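Local coordinates for protein dipeptidase AC. Metallo peptidase. MEROPS family M19 (Rhodobacter sphaeroides, PDB 3LY0) that probably hydrolyses dipeptides as a zinc-dependent metallodipeptidase, and is captured here with a phosphinate mimic of L-Ala-D-Ala, at residues G134-E142 / L157-R168; I87-A96 / E142-A150. All coordinates share one frame; numbering follows the deposited sequence.

From the N terminus, the chain first passes I87-A96, the loop and opening turns of helix 89-109, then runs up strand 132-139 to the zinc ligand E139 and on through E142-A150 into helix 149-157. Contact 2 closes the first loop by laying E142-A150 against I87-A96. Contact 1 closes a shorter one, a beta-alpha-beta crossover in which L157-R168 returns beside G134-E142. The two loops cross, because E142-A150 starts inside the span closed by contact 1, while its partner I87-A96 lies before that span. E142 belongs to both contacts: its carboxylate faces R168, and its carbonyl and CB meet helix 89-109. Together they tie the strand ends beside the metal site to a peripheral helix.

Contact 1: G134-E142 / L157-R168; sequences GIMHMEGAE and LGLRSLGPVWSR. With ZN (zinc ion), chain D; ZN (zinc ion), chain E; LY0 ((2R)-3-[(R)-[(1R)-1-aminoethyl](hydroxy)phosphoryl]-2-methylpropanoic acid), chain C.
H137 and S161 face each other on neighbouring parallel strands, 132-139 and 159-163, joined through helix 149-157 as a beta-alpha-beta crossover of the TIM-barrel-like peptidase fold. H137 ND1 and S161 OG lie 2.7 Å apart in a hydrogen bond made at the edge of the imidazole. The backbone ladder continues from M138 N to S161 O and from G163 N to M138 O, 2.8 Å.

Packing is tightest on the opposite face, where M138 and L162 lie side by side: M138 CB is only 3.4 Å from L162 CD1, closer than usual for two carbons. The same methyl group also meets A141 CB, and F154 and L151 of helix 149-157 cover this face. The G158 end, near partly exposed L157, is held more loosely: M136 SD touches L157 CD1, and one water accepts from M136 N and donates to G158 O. The direct ladder starts just beyond, where R160 N donates to M136 O at 3.1 Å.

At the C-terminal end of strand 132-139 lies the metal site. The E139 chain runs out fully stretched from the strand (chi1 176°), which carries its carboxylate between the two zinc ions: OE1 binds the ion also held by H13 and D15, OE2 the one held by H212 and H233. W166 stands with its ring 88° from this carboxylate and donates NE1 to inhibitor atom O32 at 2.7 Å. The R168 guanidinium, one face against W166 CE3, is held by S61 and V59 as well as E142. A second water joins E142 OE2, W166 N and R168 O. In a side-on salt bridge, R168 NE and NH2 both donate to E142 OE2, at 3.0 and 2.9 Å, from the same face of the carboxylate plane.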
ATOM      1  N   GLY A 134       2.475   5.977  12.048  1.00 10.71           N
ATOM      2  CA  GLY A 134       2.533   6.226  10.619  1.00 10.60           C
ATOM      3  C   GLY A 134       3.923   5.992  10.083  1.00 11.22           C
ATOM      4  O   GLY A 134       4.896   6.461  10.666  1.00 12.14           O
ATOM      5  N   ILE A 135       4.021   5.276   8.966  1.00  8.87           N
ATOM      6  CA  ILE A 135       5.279   5.153   8.237  1.00  9.14           C
ATOM      7  C   ILE A 135       5.187   6.006   6.977  1.00  9.75           C
ATOM      8  O   ILE A 135       4.244   5.865   6.194  1.00 10.04           O
ATOM      9  CB  ILE A 135       5.563   3.693   7.843  1.00 10.23           C
ATOM     10  CG1 ILE A 135       5.676   2.806   9.087  1.00 11.63           C
ATOM     11  CG2 ILE A 135       6.833   3.596   6.982  1.00 11.03           C
ATOM     12  CD1 ILE A 135       5.821   1.332   8.775  1.00 14.69           C
ATOM     13  N   MET A 136       6.154   6.905   6.795  1.00  8.68           N
ATOM     14  CA  MET A 136       6.237   7.688   5.556  1.00  9.03           C
ATOM     15  C   MET A 136       6.667   6.800   4.384  1.00 10.01           C
ATOM     16  O   MET A 136       7.764   6.221   4.390  1.00 10.11           O
ATOM     17  CB  MET A 136       7.201   8.869   5.733  1.00  8.59           C
ATOM     18  CG  MET A 136       7.270   9.808   4.525  1.00 10.55           C
ATOM     19  SD  MET A 136       8.494  11.179   4.667  1.00  6.10           S
ATOM     20  CE  MET A 136       7.934  11.990   6.179  1.00 16.23           C
ATOM     21  N   HIS A 137       5.794   6.720   3.385  1.00 10.56           N
ATOM     22  CA  HIS A 137       5.947   5.825   2.249  1.00  8.98           C
ATOM     23  C   HIS A 137       5.828   6.627   0.969  1.00  9.55           C
ATOM     24  O   HIS A 137       5.009   7.539   0.887  1.00 11.35           O
ATOM     25  CB  HIS A 137       4.833   4.770   2.273  1.00  8.98           C
ATOM     26  CG  HIS A 137       4.779   3.915   1.043  1.00  9.63           C
ATOM     27  ND1 HIS A 137       5.610   2.832   0.857  1.00 10.33           N
ATOM     28  CD2 HIS A 137       3.997   3.989  -0.061  1.00 10.41           C
ATOM     29  CE1 HIS A 137       5.335   2.268  -0.308  1.00 10.29           C
ATOM     30  NE2 HIS A 137       4.361   2.950  -0.885  1.00 10.50           N
ATOM     31  N   MET A 138       6.637   6.294  -0.034  1.00  8.67           N
ATOM     32  CA  MET A 138       6.539   6.946  -1.336  1.00  9.41           C
ATOM     33  C   MET A 138       6.066   5.918  -2.363  1.00 11.20           C
ATOM     34  O   MET A 138       6.712   4.897  -2.560  1.00 10.91           O
ATOM     35  CB  MET A 138       7.923   7.511  -1.711  1.00 13.41           C
ATOM     36  CG  MET A 138       8.019   8.258  -3.035  1.00 14.71           C
ATOM     37  SD  MET A 138       9.569   9.211  -3.181  1.00 11.01           S
ATOM     38  CE  MET A 138       9.383  10.256  -1.769  1.00  7.88           C
ATOM     39  N   GLU A 139       4.920   6.175  -2.988  1.00  7.85           N
ATOM     40  CA  GLU A 139       4.340   5.259  -3.964  1.00  8.39           C
ATOM     41  C   GLU A 139       4.658   5.806  -5.340  1.00 10.66           C
ATOM     42  O   GLU A 139       3.946   6.676  -5.841  1.00 10.41           O
ATOM     43  CB  GLU A 139       2.826   5.179  -3.773  1.00  9.18           C
ATOM     44  CG  GLU A 139       2.122   4.310  -4.818  1.00  7.93           C
ATOM     45  CD  GLU A 139       0.665   4.035  -4.473  1.00  9.88           C
ATOM     46  OE1 GLU A 139       0.035   4.864  -3.789  1.00  9.90           O
ATOM     47  OE2 GLU A 139       0.148   2.988  -4.876  1.00 10.11           O
ATOM     48  N   GLY A 140       5.718   5.283  -5.952  1.00  9.12           N
ATOM     49  CA  GLY A 140       6.268   5.853  -7.177  1.00  9.05           C
ATOM     50  C   GLY A 140       7.363   6.817  -6.784  1.00 10.34           C
ATOM     51  O   GLY A 140       7.169   7.670  -5.917  1.00 11.84           O
ATOM     52  N   ALA A 141       8.534   6.667  -7.390  1.00  9.00           N
ATOM     53  CA  ALA A 141       9.705   7.406  -6.948  1.00 10.03           C
ATOM     54  C   ALA A 141      10.051   8.605  -7.836  1.00 10.48           C
ATOM     55  O   ALA A 141      11.220   8.984  -7.928  1.00 10.56           O
ATOM     56  CB  ALA A 141      10.893   6.467  -6.828  1.00 11.98           C
ATOM     57  N   GLU A 142       9.044   9.211  -8.458  1.00 10.27           N
ATOM     58  CA  GLU A 142       9.280  10.346  -9.341  1.00 11.14           C
ATOM     59  C   GLU A 142       9.979  11.513  -8.655  1.00 10.59           C
ATOM     60  O   GLU A 142      10.703  12.263  -9.307  1.00 11.36           O
ATOM     61  CB  GLU A 142       7.974  10.853  -9.922  1.00 13.14           C
ATOM     62  CG  GLU A 142       7.344   9.914 -10.919  1.00 12.43           C
ATOM     63  CD  GLU A 142       6.357   8.943 -10.308  1.00 13.38           C
ATOM     64  OE1 GLU A 142       6.267   8.827  -9.065  1.00 13.35           O
ATOM     65  OE2 GLU A 142       5.659   8.289 -11.103  1.00 12.46           O
ATOM     66  N   LEU A 157      14.543  12.950   6.373  1.00 14.18           N
ATOM     67  CA  LEU A 157      13.351  13.515   6.990  1.00 14.57           C
ATOM     68  C   LEU A 157      12.270  12.491   7.358  1.00 14.87           C
ATOM     69  O   LEU A 157      11.200  12.864   7.846  1.00 17.15           O
ATOM     70  CB  LEU A 157      12.799  14.688   6.169  1.00 16.17           C
ATOM     71  CG  LEU A 157      12.419  14.440   4.714  1.00 15.64           C
ATOM     72  CD1 LEU A 157      11.121  13.662   4.640  1.00 17.04           C
ATOM     73  CD2 LEU A 157      12.255  15.767   4.009  1.00 22.14           C
ATOM     74  N   GLY A 158      12.553  11.205   7.144  1.00 11.81           N
ATOM     75  CA  GLY A 158      11.709  10.155   7.687  1.00 12.69           C
ATOM     76  C   GLY A 158      11.198   9.103   6.721  1.00 10.74           C
ATOM     77  O   GLY A 158      10.478   8.199   7.129  1.00 11.05           O
ATOM     78  N   LEU A 159      11.550   9.201   5.447  1.00 10.71           N
ATOM     79  CA  LEU A 159      11.071   8.204   4.492  1.00 10.66           C
ATOM     80  C   LEU A 159      11.631   6.831   4.850  1.00 10.91           C
ATOM     81  O   LEU A 159      12.854   6.682   5.002  1.00 10.45           O
ATOM     82  CB  LEU A 159      11.490   8.579   3.075  1.00 10.42           C
ATOM     83  CG  LEU A 159      10.985   7.604   2.008  1.00  9.50           C
ATOM     84  CD1 LEU A 159       9.490   7.799   1.786  1.00 10.92           C
ATOM     85  CD2 LEU A 159      11.758   7.803   0.716  1.00 12.35           C
ATOM     86  N   ARG A 160      10.759   5.823   4.957  1.00  9.56           N
ATOM     87  CA  ARG A 160      11.223   4.486   5.318  1.00 10.09           C
ATOM     88  C   ARG A 160      10.772   3.378   4.370  1.00 10.91           C
ATOM     89  O   ARG A 160      11.136   2.214   4.555  1.00 10.93           O
ATOM     90  CB  ARG A 160      10.814   4.144   6.755  1.00 10.64           C
ATOM     91  CG  ARG A 160      11.519   4.981   7.828  1.00 11.94           C
ATOM     92  CD  ARG A 160      13.007   4.654   7.904  1.00 12.71           C
ATOM     93  NE  ARG A 160      13.730   5.435   8.911  1.00 12.39           N
ATOM     94  CZ  ARG A 160      14.256   6.633   8.687  1.00 12.34           C
ATOM     95  NH1 ARG A 160      14.920   7.257   9.656  1.00 16.17           N
ATOM     96  NH2 ARG A 160      14.123   7.219   7.507  1.00 12.75           N
ATOM     97  N   SER A 161      10.002   3.744   3.349  1.00  8.92           N
ATOM     98  CA  SER A 161       9.416   2.775   2.440  1.00  8.95           C
ATOM     99  C   SER A 161       9.215   3.435   1.095  1.00 10.65           C
ATOM    100  O   SER A 161       8.822   4.597   1.027  1.00  9.52           O
ATOM    101  CB  SER A 161       8.057   2.347   2.990  1.00 10.70           C
ATOM    102  OG  SER A 161       7.476   1.345   2.188  1.00 14.12           O
ATOM    103  N   LEU A 162       9.467   2.692   0.023  1.00  8.81           N
ATOM    104  CA  LEU A 162       9.416   3.250  -1.318  1.00  8.90           C
ATOM    105  C   LEU A 162       9.038   2.181  -2.339  1.00 10.21           C
ATOM    106  O   LEU A 162       9.684   1.129  -2.431  1.00 10.15           O
ATOM    107  CB  LEU A 162      10.792   3.851  -1.667  1.00 10.92           C
ATOM    108  CG  LEU A 162      10.996   4.379  -3.083  1.00 12.14           C
ATOM    109  CD1 LEU A 162       9.991   5.462  -3.417  1.00 17.55           C
ATOM    110  CD2 LEU A 162      12.423   4.896  -3.275  1.00 20.45           C
ATOM    111  N   GLY A 163       7.987   2.459  -3.110  1.00  8.72           N
ATOM    112  CA  GLY A 163       7.725   1.710  -4.329  1.00  9.02           C
ATOM    113  C   GLY A 163       8.348   2.451  -5.503  1.00  9.64           C
ATOM    114  O   GLY A 163       8.010   3.599  -5.767  1.00 10.82           O
ATOM    115  N   PRO A 164       9.277   1.809  -6.222  1.00  9.99           N
ATOM    116  CA  PRO A 164       9.937   2.528  -7.321  1.00  9.99           C
ATOM    117  C   PRO A 164       8.967   3.087  -8.358  1.00 10.32           C
ATOM    118  O   PRO A 164       9.242   4.135  -8.956  1.00 11.85           O
ATOM    119  CB  PRO A 164      10.837   1.460  -7.944  1.00 12.18           C
ATOM    120  CG  PRO A 164      11.150   0.535  -6.805  1.00 12.34           C
ATOM    121  CD  PRO A 164       9.893   0.499  -5.957  1.00 11.14           C
ATOM    122  N   VAL A 165       7.863   2.387  -8.598  1.00  9.59           N
ATOM    123  CA  VAL A 165       6.881   2.860  -9.557  1.00  9.49           C
ATOM    124  C   VAL A 165       5.454   2.784  -9.038  1.00  9.12           C
ATOM    125  O   VAL A 165       5.124   1.952  -8.186  1.00  9.62           O
ATOM    126  CB  VAL A 165       6.946   2.070 -10.886  1.00  9.67           C
ATOM    127  CG1 VAL A 165       8.355   2.095 -11.469  1.00 10.40           C
ATOM    128  CG2 VAL A 165       6.437   0.621 -10.699  1.00 10.22           C
ATOM    129  N   TRP A 166       4.615   3.669  -9.569  1.00  9.35           N
ATOM    130  CA  TRP A 166       3.176   3.523  -9.523  1.00  9.57           C
ATOM    131  C   TRP A 166       2.827   2.887 -10.881  1.00  9.08           C
ATOM    132  O   TRP A 166       3.717   2.338 -11.545  1.00 10.73           O
ATOM    133  CB  TRP A 166       2.512   4.891  -9.299  1.00 10.44           C
ATOM    134  CG  TRP A 166       1.040   4.802  -9.174  1.00  9.27           C
ATOM    135  CD1 TRP A 166       0.333   4.166  -8.181  1.00 10.44           C
ATOM    136  CD2 TRP A 166       0.069   5.349 -10.072  1.00  9.58           C
ATOM    137  NE1 TRP A 166      -1.016   4.282  -8.419  1.00 12.29           N
ATOM    138  CE2 TRP A 166      -1.207   4.992  -9.576  1.00 11.35           C
ATOM    139  CE3 TRP A 166       0.149   6.086 -11.258  1.00 12.29           C
ATOM    140  CZ2 TRP A 166      -2.390   5.363 -10.214  1.00 13.96           C
ATOM    141  CZ3 TRP A 166      -1.041   6.446 -11.898  1.00 12.76           C
ATOM    142  CH2 TRP A 166      -2.286   6.085 -11.372  1.00 13.47           C
ATOM    143  N   SER A 167       1.565   2.947 -11.297  1.00 10.12           N
ATOM    144  CA  SER A 167       1.186   2.390 -12.599  1.00  9.16           C
ATOM    145  C   SER A 167       1.449   3.429 -13.699  1.00 12.73           C
ATOM    146  O   SER A 167       0.521   3.959 -14.319  1.00 11.38           O
ATOM    147  CB  SER A 167      -0.268   1.921 -12.563  1.00 11.01           C
ATOM    148  OG  SER A 167      -0.375   0.677 -11.872  1.00 10.31           O
ATOM    149  N   ARG A 168       2.735   3.719 -13.910  1.00 11.04           N
ATOM    150  CA  ARG A 168       3.173   4.841 -14.735  1.00 12.34           C
ATOM    151  C   ARG A 168       4.692   4.749 -14.836  1.00 11.52           C
ATOM    152  O   ARG A 168       5.346   4.388 -13.866  1.00 11.62           O
ATOM    153  CB  ARG A 168       2.752   6.145 -14.046  1.00 11.87           C
ATOM    154  CG  ARG A 168       3.189   7.432 -14.733  1.00 12.98           C
ATOM    155  CD  ARG A 168       2.629   8.636 -13.976  1.00 13.45           C
ATOM    156  NE  ARG A 168       3.095   8.642 -12.589  1.00 10.82           N
ATOM    157  CZ  ARG A 168       2.395   9.085 -11.553  1.00 12.14           C
ATOM    158  NH1 ARG A 168       1.177   9.580 -11.718  1.00 11.72           N
ATOM    159  NH2 ARG A 168       2.930   9.030 -10.338  1.00 11.35           N
TER
HETATM  160 ZN    ZN D 364      -1.946   4.588  -3.036  0.63  9.04          ZN
HETATM  161 ZN    ZN E 365      -1.459   1.688  -5.240  0.65  9.35          ZN
HETATM  162  P   LY0 C 363      -3.616   3.409  -5.499  1.00 12.30           P
HETATM  163  C1  LY0 C 363      -4.259   5.810  -6.773  1.00 16.69           C
HETATM  164  N1  LY0 C 363      -2.691   5.843  -4.853  1.00 11.58           N
HETATM  165  C2  LY0 C 363      -3.864   5.217  -5.438  1.00 13.43           C
HETATM  166  C4  LY0 C 363      -5.207   2.559  -5.847  1.00 13.75           C
HETATM  167  C5  LY0 C 363      -5.158   1.521  -6.933  1.00 13.92           C
HETATM  168  C6  LY0 C 363      -3.992   0.580  -6.793  1.00 12.37           C
HETATM  169  C7  LY0 C 363      -6.476   0.847  -7.214  1.00 16.28           C
HETATM  170  O31 LY0 C 363      -3.055   3.033  -4.147  1.00 12.01           O
HETATM  171  O32 LY0 C 363      -2.541   3.082  -6.589  1.00 11.45           O
HETATM  172  O61 LY0 C 363      -3.660  -0.215  -7.840  1.00 12.92           O
HETATM  173  O62 LY0 C 363      -3.308   0.539  -5.756  1.00 11.69           O
HETATM  174  O   HOH W   1       8.444   6.843   8.403  1.00 13.07           O
HETATM  175  O   HOH W   2       5.054   5.650 -11.404  1.00 11.50           O

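Contact 2: I87-A96 / E142-A150; sequences IRAEQAQPVA and EAIGADLDA
The N-terminal turns of helix 89-109 pack against the connection that leads from strand 132-139 into helix 149-157, with small side chains at the interface. A92 CB sits 3.5 Å from E142 CB, and one turn on A96 CB meets A143 CB at 3.7 Å. At the start of the helix, A89 brings its backbone close: A89 CA lies 3.2 Å from E142 O in a CA-H...O contact.

The direct hydrogen bond between the segments comes from Q93. Q93 turns its CG away from its own carbonyl (chi1 -76°) and stretches on from there, which carries the amide across to A143. Q93 NE2 donates to A143 O at 2.9 Å in a nearly straight bond (166°). The acceptor lies in the plane of the Q93 amide, whereas the donor stands above the A143 carbonyl plane. Q93 CG rests near A143 CB, and Q93 NE2 also touches A150 CB.

At the other end, I87 O lies against E142 CG, and a water accepts from I87 N while donating to E142 OE2, the oxygen also gripped by R168.

The contact thus fastens helix 89-109 beside the entry to helix 149-157, whose F154 backs both A96 and A143, while on the connection's way into that helix L148 packs against helix 192-204.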
ATOM      1  N   ILE A  87       6.293  11.469 -15.097  1.00 14.99           N
ATOM      2  CA  ILE A  87       6.431  12.740 -14.394  1.00 14.48           C
ATOM      3  C   ILE A  87       7.864  12.818 -13.887  1.00 16.19           C
ATOM      4  O   ILE A  87       8.357  11.873 -13.266  1.00 17.62           O
ATOM      5  CB  ILE A  87       5.442  12.841 -13.210  1.00 14.34           C
ATOM      6  CG1 ILE A  87       3.997  12.724 -13.699  1.00 17.66           C
ATOM      7  CG2 ILE A  87       5.633  14.155 -12.448  1.00 16.33           C
ATOM      8  CD1 ILE A  87       2.982  12.640 -12.575  1.00 17.31           C
ATOM      9  N   ARG A  88       8.556  13.914 -14.195  1.00 20.00           N
ATOM     10  CA  ARG A  88       9.951  14.048 -13.794  1.00 20.49           C
ATOM     11  C   ARG A  88      10.064  14.715 -12.426  1.00 14.12           C
ATOM     12  O   ARG A  88       9.090  15.286 -11.927  1.00 13.95           O
ATOM     13  CB  ARG A  88      10.749  14.831 -14.840  1.00 19.81           C
ATOM     14  CG  ARG A  88      10.765  14.168 -16.216  1.00 23.57           C
ATOM     15  CD  ARG A  88      11.257  12.724 -16.148  1.00 24.68           C
ATOM     16  NE  ARG A  88      12.700  12.649 -15.950  1.00 26.96           N
ATOM     17  CZ  ARG A  88      13.591  12.679 -16.937  1.00 33.01           C
ATOM     18  NH1 ARG A  88      14.887  12.605 -16.663  1.00 34.89           N
ATOM     19  NH2 ARG A  88      13.184  12.780 -18.197  1.00 33.98           N
ATOM     20  N   ALA A  89      11.250  14.635 -11.838  1.00 14.76           N
ATOM     21  CA  ALA A  89      11.474  15.132 -10.480  1.00 12.87           C
ATOM     22  C   ALA A  89      11.083  16.601 -10.264  1.00 14.83           C
ATOM     23  O   ALA A  89      10.482  16.943  -9.244  1.00 13.83           O
ATOM     24  CB  ALA A  89      12.923  14.871 -10.035  1.00 16.91           C
ATOM     25  N   GLU A  90      11.415  17.469 -11.216  1.00 15.48           N
ATOM     26  CA  GLU A  90      11.090  18.885 -11.073  1.00 15.84           C
ATOM     27  C   GLU A  90       9.600  19.127 -10.807  1.00 15.45           C
ATOM     28  O   GLU A  90       9.236  20.013 -10.031  1.00 16.57           O
ATOM     29  CB  GLU A  90      11.553  19.651 -12.315  1.00 18.69           C
ATOM     30  CG  GLU A  90      11.295  21.147 -12.280  1.00 23.96           C
ATOM     31  CD  GLU A  90      11.738  21.826 -13.564  1.00 27.41           C
ATOM     32  OE1 GLU A  90      12.826  22.440 -13.573  1.00 30.07           O
ATOM     33  OE2 GLU A  90      11.004  21.729 -14.571  1.00 28.28           O
ATOM     34  N   GLN A  91       8.736  18.333 -11.438  1.00 12.21           N
ATOM     35  CA  GLN A  91       7.299  18.469 -11.249  1.00 13.99           C
ATOM     36  C   GLN A  91       6.778  17.658 -10.058  1.00 14.00           C
ATOM     37  O   GLN A  91       5.828  18.063  -9.385  1.00 15.77           O
ATOM     38  CB  GLN A  91       6.553  18.039 -12.521  1.00 15.91           C
ATOM     39  CG  GLN A  91       6.576  19.080 -13.635  1.00 21.00           C
ATOM     40  CD  GLN A  91       7.978  19.367 -14.134  1.00 22.34           C
ATOM     41  OE1 GLN A  91       8.673  18.474 -14.624  1.00 23.80           O
ATOM     42  NE2 GLN A  91       8.410  20.624 -14.002  1.00 21.91           N
ATOM     43  N   ALA A  92       7.394  16.506  -9.806  1.00 12.59           N
ATOM     44  CA  ALA A  92       6.930  15.628  -8.737  1.00 10.71           C
ATOM     45  C   ALA A  92       7.339  16.144  -7.364  1.00 10.27           C
ATOM     46  O   ALA A  92       6.617  15.958  -6.381  1.00 12.02           O
ATOM     47  CB  ALA A  92       7.447  14.201  -8.950  1.00 11.16           C
ATOM     48  N   GLN A  93       8.496  16.796  -7.289  1.00 10.31           N
ATOM     49  CA  GLN A  93       9.030  17.179  -5.981  1.00 10.12           C
ATOM     50  C   GLN A  93       8.144  18.102  -5.143  1.00  9.82           C
ATOM     51  O   GLN A  93       7.956  17.845  -3.961  1.00 10.38           O
ATOM     52  CB  GLN A  93      10.475  17.690  -6.084  1.00 11.36           C
ATOM     53  CG  GLN A  93      11.445  16.539  -6.269  1.00 11.12           C
ATOM     54  CD  GLN A  93      12.876  16.963  -6.462  1.00 11.66           C
ATOM     55  OE1 GLN A  93      13.166  18.124  -6.762  1.00 13.09           O
ATOM     56  NE2 GLN A  93      13.793  16.013  -6.301  1.00 12.79           N
ATOM     57  N   PRO A  94       7.578  19.157  -5.741  1.00 10.97           N
ATOM     58  CA  PRO A  94       6.697  20.016  -4.939  1.00 12.53           C
ATOM     59  C   PRO A  94       5.477  19.255  -4.403  1.00  9.74           C
ATOM     60  O   PRO A  94       5.004  19.522  -3.292  1.00 10.82           O
ATOM     61  CB  PRO A  94       6.277  21.112  -5.932  1.00 14.83           C
ATOM     62  CG  PRO A  94       7.392  21.148  -6.934  1.00 13.91           C
ATOM     63  CD  PRO A  94       7.852  19.723  -7.076  1.00 13.64           C
ATOM     64  N   VAL A  95       4.975  18.294  -5.173  1.00 10.05           N
ATOM     65  CA  VAL A  95       3.779  17.567  -4.749  1.00 11.34           C
ATOM     66  C   VAL A  95       4.155  16.621  -3.611  1.00 10.20           C
ATOM     67  O   VAL A  95       3.443  16.534  -2.606  1.00 10.32           O
ATOM     68  CB  VAL A  95       3.106  16.794  -5.919  1.00 11.56           C
ATOM     69  CG1 VAL A  95       1.908  16.013  -5.410  1.00 12.66           C
ATOM     70  CG2 VAL A  95       2.669  17.757  -7.014  1.00 12.96           C
ATOM     71  N   ALA A  96       5.284  15.934  -3.758  1.00 10.41           N
ATOM     72  CA  ALA A  96       5.754  15.011  -2.733  1.00  9.30           C
ATOM     73  C   ALA A  96       6.085  15.781  -1.455  1.00 10.01           C
ATOM     74  O   ALA A  96       5.802  15.314  -0.346  1.00 10.35           O
ATOM     75  CB  ALA A  96       6.971  14.236  -3.217  1.00 12.53           C
ATOM     76  N   GLU A 142       9.044   9.211  -8.458  1.00 10.27           N
ATOM     77  CA  GLU A 142       9.280  10.346  -9.341  1.00 11.14           C
ATOM     78  C   GLU A 142       9.979  11.513  -8.655  1.00 10.59           C
ATOM     79  O   GLU A 142      10.703  12.263  -9.307  1.00 11.36           O
ATOM     80  CB  GLU A 142       7.974  10.853  -9.922  1.00 13.14           C
ATOM     81  CG  GLU A 142       7.344   9.914 -10.919  1.00 12.43           C
ATOM     82  CD  GLU A 142       6.357   8.943 -10.308  1.00 13.38           C
ATOM     83  OE1 GLU A 142       6.267   8.827  -9.065  1.00 13.35           O
ATOM     84  OE2 GLU A 142       5.659   8.289 -11.103  1.00 12.46           O
ATOM     85  N   ALA A 143       9.760  11.686  -7.358  1.00 11.13           N
ATOM     86  CA  ALA A 143      10.405  12.775  -6.643  1.00 10.98           C
ATOM     87  C   ALA A 143      11.892  12.517  -6.407  1.00 11.38           C
ATOM     88  O   ALA A 143      12.585  13.372  -5.858  1.00 12.60           O
ATOM     89  CB  ALA A 143       9.696  13.037  -5.329  1.00 11.26           C
ATOM     90  N   ILE A 144      12.366  11.337  -6.798  1.00 11.98           N
ATOM     91  CA  ILE A 144      13.780  10.991  -6.687  1.00 12.48           C
ATOM     92  C   ILE A 144      14.419  11.035  -8.074  1.00 11.54           C
ATOM     93  O   ILE A 144      13.990  10.329  -8.987  1.00 12.09           O
ATOM     94  CB  ILE A 144      13.974   9.560  -6.111  1.00 11.69           C
ATOM     95  CG1 ILE A 144      13.107   9.329  -4.860  1.00 13.66           C
ATOM     96  CG2 ILE A 144      15.451   9.283  -5.835  1.00 13.65           C
ATOM     97  CD1 ILE A 144      13.341  10.336  -3.765  1.00 12.05           C
ATOM     98  N   GLY A 145      15.424  11.880  -8.256  1.00 12.47           N
ATOM     99  CA  GLY A 145      16.117  11.899  -9.531  1.00 12.48           C
ATOM    100  C   GLY A 145      16.950  10.645  -9.725  1.00 12.14           C
ATOM    101  O   GLY A 145      17.234   9.929  -8.768  1.00 12.82           O
ATOM    102  N   ALA A 146      17.356  10.384 -10.966  1.00 14.84           N
ATOM    103  CA  ALA A 146      18.167   9.201 -11.259  1.00 14.79           C
ATOM    104  C   ALA A 146      19.510   9.212 -10.519  1.00 13.47           C
ATOM    105  O   ALA A 146      20.102   8.168 -10.263  1.00 15.56           O
ATOM    106  CB  ALA A 146      18.378   9.060 -12.768  1.00 17.01           C
ATOM    107  N   ASP A 147      19.967  10.407 -10.156  1.00 14.49           N
ATOM    108  CA  ASP A 147      21.180  10.579  -9.360  1.00 15.83           C
ATOM    109  C   ASP A 147      21.036  10.052  -7.925  1.00 12.62           C
ATOM    110  O   ASP A 147      22.027   9.768  -7.248  1.00 14.99           O
ATOM    111  CB  ASP A 147      21.524  12.067  -9.330  1.00 15.90           C
ATOM    112  CG  ASP A 147      20.312  12.919  -8.998  1.00 21.36           C
ATOM    113  OD1 ASP A 147      19.602  13.380  -9.925  1.00 26.00           O
ATOM    114  OD2 ASP A 147      20.042  13.081  -7.804  1.00 15.01           O
ATOM    115  N   LEU A 148      19.788   9.923  -7.477  1.00 12.08           N
ATOM    116  CA  LEU A 148      19.448   9.440  -6.136  1.00 12.61           C
ATOM    117  C   LEU A 148      19.683  10.428  -4.991  1.00 11.83           C
ATOM    118  O   LEU A 148      19.501  10.077  -3.825  1.00 11.75           O
ATOM    119  CB  LEU A 148      20.133   8.110  -5.816  1.00 14.79           C
ATOM    120  CG  LEU A 148      19.903   6.976  -6.817  1.00 12.68           C
ATOM    121  CD1 LEU A 148      20.505   5.695  -6.288  1.00 16.64           C
ATOM    122  CD2 LEU A 148      18.428   6.780  -7.079  1.00 14.47           C
ATOM    123  N   ASP A 149      20.094  11.655  -5.307  1.00 11.50           N
ATOM    124  CA  ASP A 149      20.396  12.609  -4.243  1.00 11.52           C
ATOM    125  C   ASP A 149      19.211  12.821  -3.315  1.00 11.41           C
ATOM    126  O   ASP A 149      19.382  12.925  -2.097  1.00 11.80           O
ATOM    127  CB  ASP A 149      20.816  13.962  -4.814  1.00 12.11           C
ATOM    128  CG  ASP A 149      22.276  14.016  -5.183  1.00 17.21           C
ATOM    129  OD1 ASP A 149      22.990  13.004  -5.006  1.00 16.05           O
ATOM    130  OD2 ASP A 149      22.703  15.096  -5.635  1.00 20.31           O
ATOM    131  N   ALA A 150      18.013  12.897  -3.889  1.00 10.40           N
ATOM    132  CA  ALA A 150      16.825  13.151  -3.077  1.00 10.68           C
ATOM    133  C   ALA A 150      16.414  11.949  -2.234  1.00 12.86           C
ATOM    134  O   ALA A 150      15.670  12.102  -1.281  1.00 11.92           O
ATOM    135  CB  ALA A 150      15.668  13.638  -3.928  1.00 12.37           C
TER
HETATM  136  O   HOH W   3       6.047   8.975 -13.666  1.00 14.35           O